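Local coordinates for protein membrane-anchored mycosin mycp1 (Mycobacterium smegmatis, PDB 4KB5) that acts as a subtilisin-like serine protease that cleaves EspB and may regulate ESX-1 type VII secretion and virulence, at residues A62-A67 and L324-F329. Sequence-based numbering, arbitrary orientation.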
loop_
_atom_site.group_PDB
_atom_site.type_symbol
_atom_site.label_atom_id
_atom_site.label_comp_id
_atom_site.label_asym_id
_atom_site.label_seq_id
_atom_site.Cartn_x
_atom_site.Cartn_y
_atom_site.Cartn_z
ATOM N N ALA A 62 3.850 -6.827 18.308
ATOM C CA ALA A 62 4.238 -8.163 18.753
ATOM C C ALA A 62 3.111 -9.138 18.471
ATOM O O ALA A 62 1.947 -8.853 18.777
ATOM C CB ALA A 62 4.569 -8.162 20.241
ATOM N N GLY A 63 3.459 -10.275 17.871
ATOM C CA GLY A 63 2.486 -11.324 17.557
ATOM C C GLY A 63 1.758 -11.139 16.234
ATOM O O GLY A 63 0.903 -11.943 15.884
ATOM N N VAL A 64 2.099 -10.091 15.489
ATOM C CA VAL A 64 1.389 -9.794 14.251
ATOM C C VAL A 64 2.285 -10.007 13.039
ATOM O O VAL A 64 3.456 -9.653 13.063
ATOM C CB VAL A 64 0.829 -8.346 14.241
ATOM C CG1 VAL A 64 0.114 -8.054 12.923
ATOM C CG2 VAL A 64 -0.102 -8.120 15.431
ATOM N N THR A 65 1.721 -10.570 11.975
ATOM C CA THR A 65 2.465 -10.806 10.743
ATOM C C THR A 65 1.961 -9.888 9.648
ATOM O O THR A 65 0.763 -9.841 9.371
ATOM C CB THR A 65 2.342 -12.292 10.311
ATOM O OG1 THR A 65 2.936 -13.118 11.318
ATOM C CG2 THR A 65 3.037 -12.559 8.981
ATOM N N VAL A 66 2.878 -9.142 9.044
ATOM C CA VAL A 66 2.550 -8.234 7.962
ATOM C C VAL A 66 3.206 -8.693 6.671
ATOM O O VAL A 66 4.435 -8.896 6.620
ATOM C CB VAL A 66 3.002 -6.785 8.273
ATOM C CG1 VAL A 66 2.574 -5.829 7.158
ATOM C CG2 VAL A 66 2.438 -6.333 9.617
ATOM N N ALA A 67 2.383 -8.863 5.638
ATOM C CA ALA A 67 2.874 -9.173 4.313
ATOM C C ALA A 67 3.131 -7.888 3.547
ATOM O O ALA A 67 2.287 -6.972 3.496
ATOM C CB ALA A 67 1.883 -10.059 3.566
ATOM N N LEU A 324 -0.172 -2.328 14.986
ATOM C CA LEU A 324 -0.323 -1.830 16.366
ATOM C C LEU A 324 -1.744 -2.066 16.885
ATOM O O LEU A 324 -1.938 -2.609 17.979
ATOM C CB LEU A 324 0.026 -0.336 16.447
ATOM C CG LEU A 324 1.457 0.046 16.043
ATOM C CD1 LEU A 324 1.740 1.508 16.348
ATOM C CD2 LEU A 324 2.467 -0.837 16.755
ATOM N N VAL A 325 -2.732 -1.667 16.084
ATOM C CA VAL A 325 -4.141 -1.837 16.456
ATOM C C VAL A 325 -4.466 -3.319 16.654
ATOM O O VAL A 325 -5.121 -3.688 17.631
ATOM C CB VAL A 325 -5.088 -1.196 15.414
ATOM C CG1 VAL A 325 -6.544 -1.513 15.737
ATOM C CG2 VAL A 325 -4.856 0.309 15.349
ATOM N N LYS A 326 -3.964 -4.165 15.754
ATOM C CA LYS A 326 -4.199 -5.611 15.837
ATOM C C LYS A 326 -3.650 -6.225 17.137
ATOM O O LYS A 326 -4.300 -7.066 17.750
ATOM C CB LYS A 326 -3.632 -6.306 14.593
ATOM C CG LYS A 326 -3.808 -7.814 14.538
ATOM C CD LYS A 326 -5.273 -8.225 14.569
ATOM C CE LYS A 326 -5.402 -9.732 14.519
ATOM N NZ LYS A 326 -6.811 -10.161 14.708
ATOM N N GLN A 327 -2.460 -5.805 17.560
ATOM C CA GLN A 327 -1.932 -6.262 18.845
ATOM C C GLN A 327 -2.769 -5.744 20.016
ATOM O O GLN A 327 -3.108 -6.505 20.921
ATOM C CB GLN A 327 -0.459 -5.870 19.046
ATOM C CG GLN A 327 0.079 -6.376 20.385
ATOM C CD GLN A 327 1.414 -5.780 20.805
ATOM O OE1 GLN A 327 1.959 -6.168 21.832
ATOM N NE2 GLN A 327 1.944 -4.864 20.026
ATOM N N ARG A 328 -3.084 -4.452 20.002
ATOM C CA ARG A 328 -3.802 -3.851 21.118
ATOM C C ARG A 328 -5.243 -4.353 21.233
ATOM O O ARG A 328 -5.705 -4.642 22.341
ATOM C CB ARG A 328 -3.762 -2.331 21.059
ATOM C CG ARG A 328 -4.304 -1.682 22.326
ATOM C CD ARG A 328 -3.551 -0.419 22.664
ATOM N NE ARG A 328 -4.149 0.290 23.791
ATOM C CZ ARG A 328 -3.776 0.158 25.061
ATOM N NH1 ARG A 328 -2.799 -0.671 25.405
ATOM N NH2 ARG A 328 -4.391 0.862 25.991
ATOM N N PHE A 329 -5.942 -4.456 20.099
ATOM C CA PHE A 329 -7.324 -4.959 20.084
ATOM C C PHE A 329 -7.454 -6.210 19.217
ATOM O O PHE A 329 -7.943 -6.139 18.083
ATOM C CB PHE A 329 -8.289 -3.884 19.602
ATOM C CG PHE A 329 -8.146 -2.573 20.318
ATOM C CD1 PHE A 329 -7.409 -1.535 19.750
ATOM C CD2 PHE A 329 -8.755 -2.368 21.556
ATOM C CE1 PHE A 329 -7.286 -0.314 20.396
ATOM C CE2 PHE A 329 -8.621 -1.153 22.212
ATOM C CZ PHE A 329 -7.891 -0.122 21.628
#
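The carboxamide end of Gln327 is modelled with NE2 3.2 Å from Ala62 N; the group is probably turned over, and reversing it would put the oxygen there, which may make a hydrogen bond. The rest of the glutamine runs beside the Ala62 backbone, with CG 3.5 Å from Ala62 O. With CG anti to the backbone N (chi1 -179°) and an extended chain beyond it, Gln327 reaches from the last turn of helix 311-328 to the loop leading into strand 65-70. Ala59 and Thr60 also touch this side chain.

Deeper in, CG2 of Val64 meets CG of Lys326 at 3.8 Å and comes 3.9 Å from Gln327 N. Within this contact Lys326 uses CB and CG; the bend at chi2 (60°) turns the rest of the chain away, and NZ hydrogen-bonds Pro330 O. Ala323, one turn before Gln327, is touched by both Val64 and Val66.

In this subtilisin-like α/β fold the helix carries Ser312 near its start and the strand ends at Asp70, both assigned to the charge relay system, but the contact lies away from them. It is small, 189 Å² in all, divided between a nonpolar patch at Val64 and a glutamine whose amide orientation is uncertain.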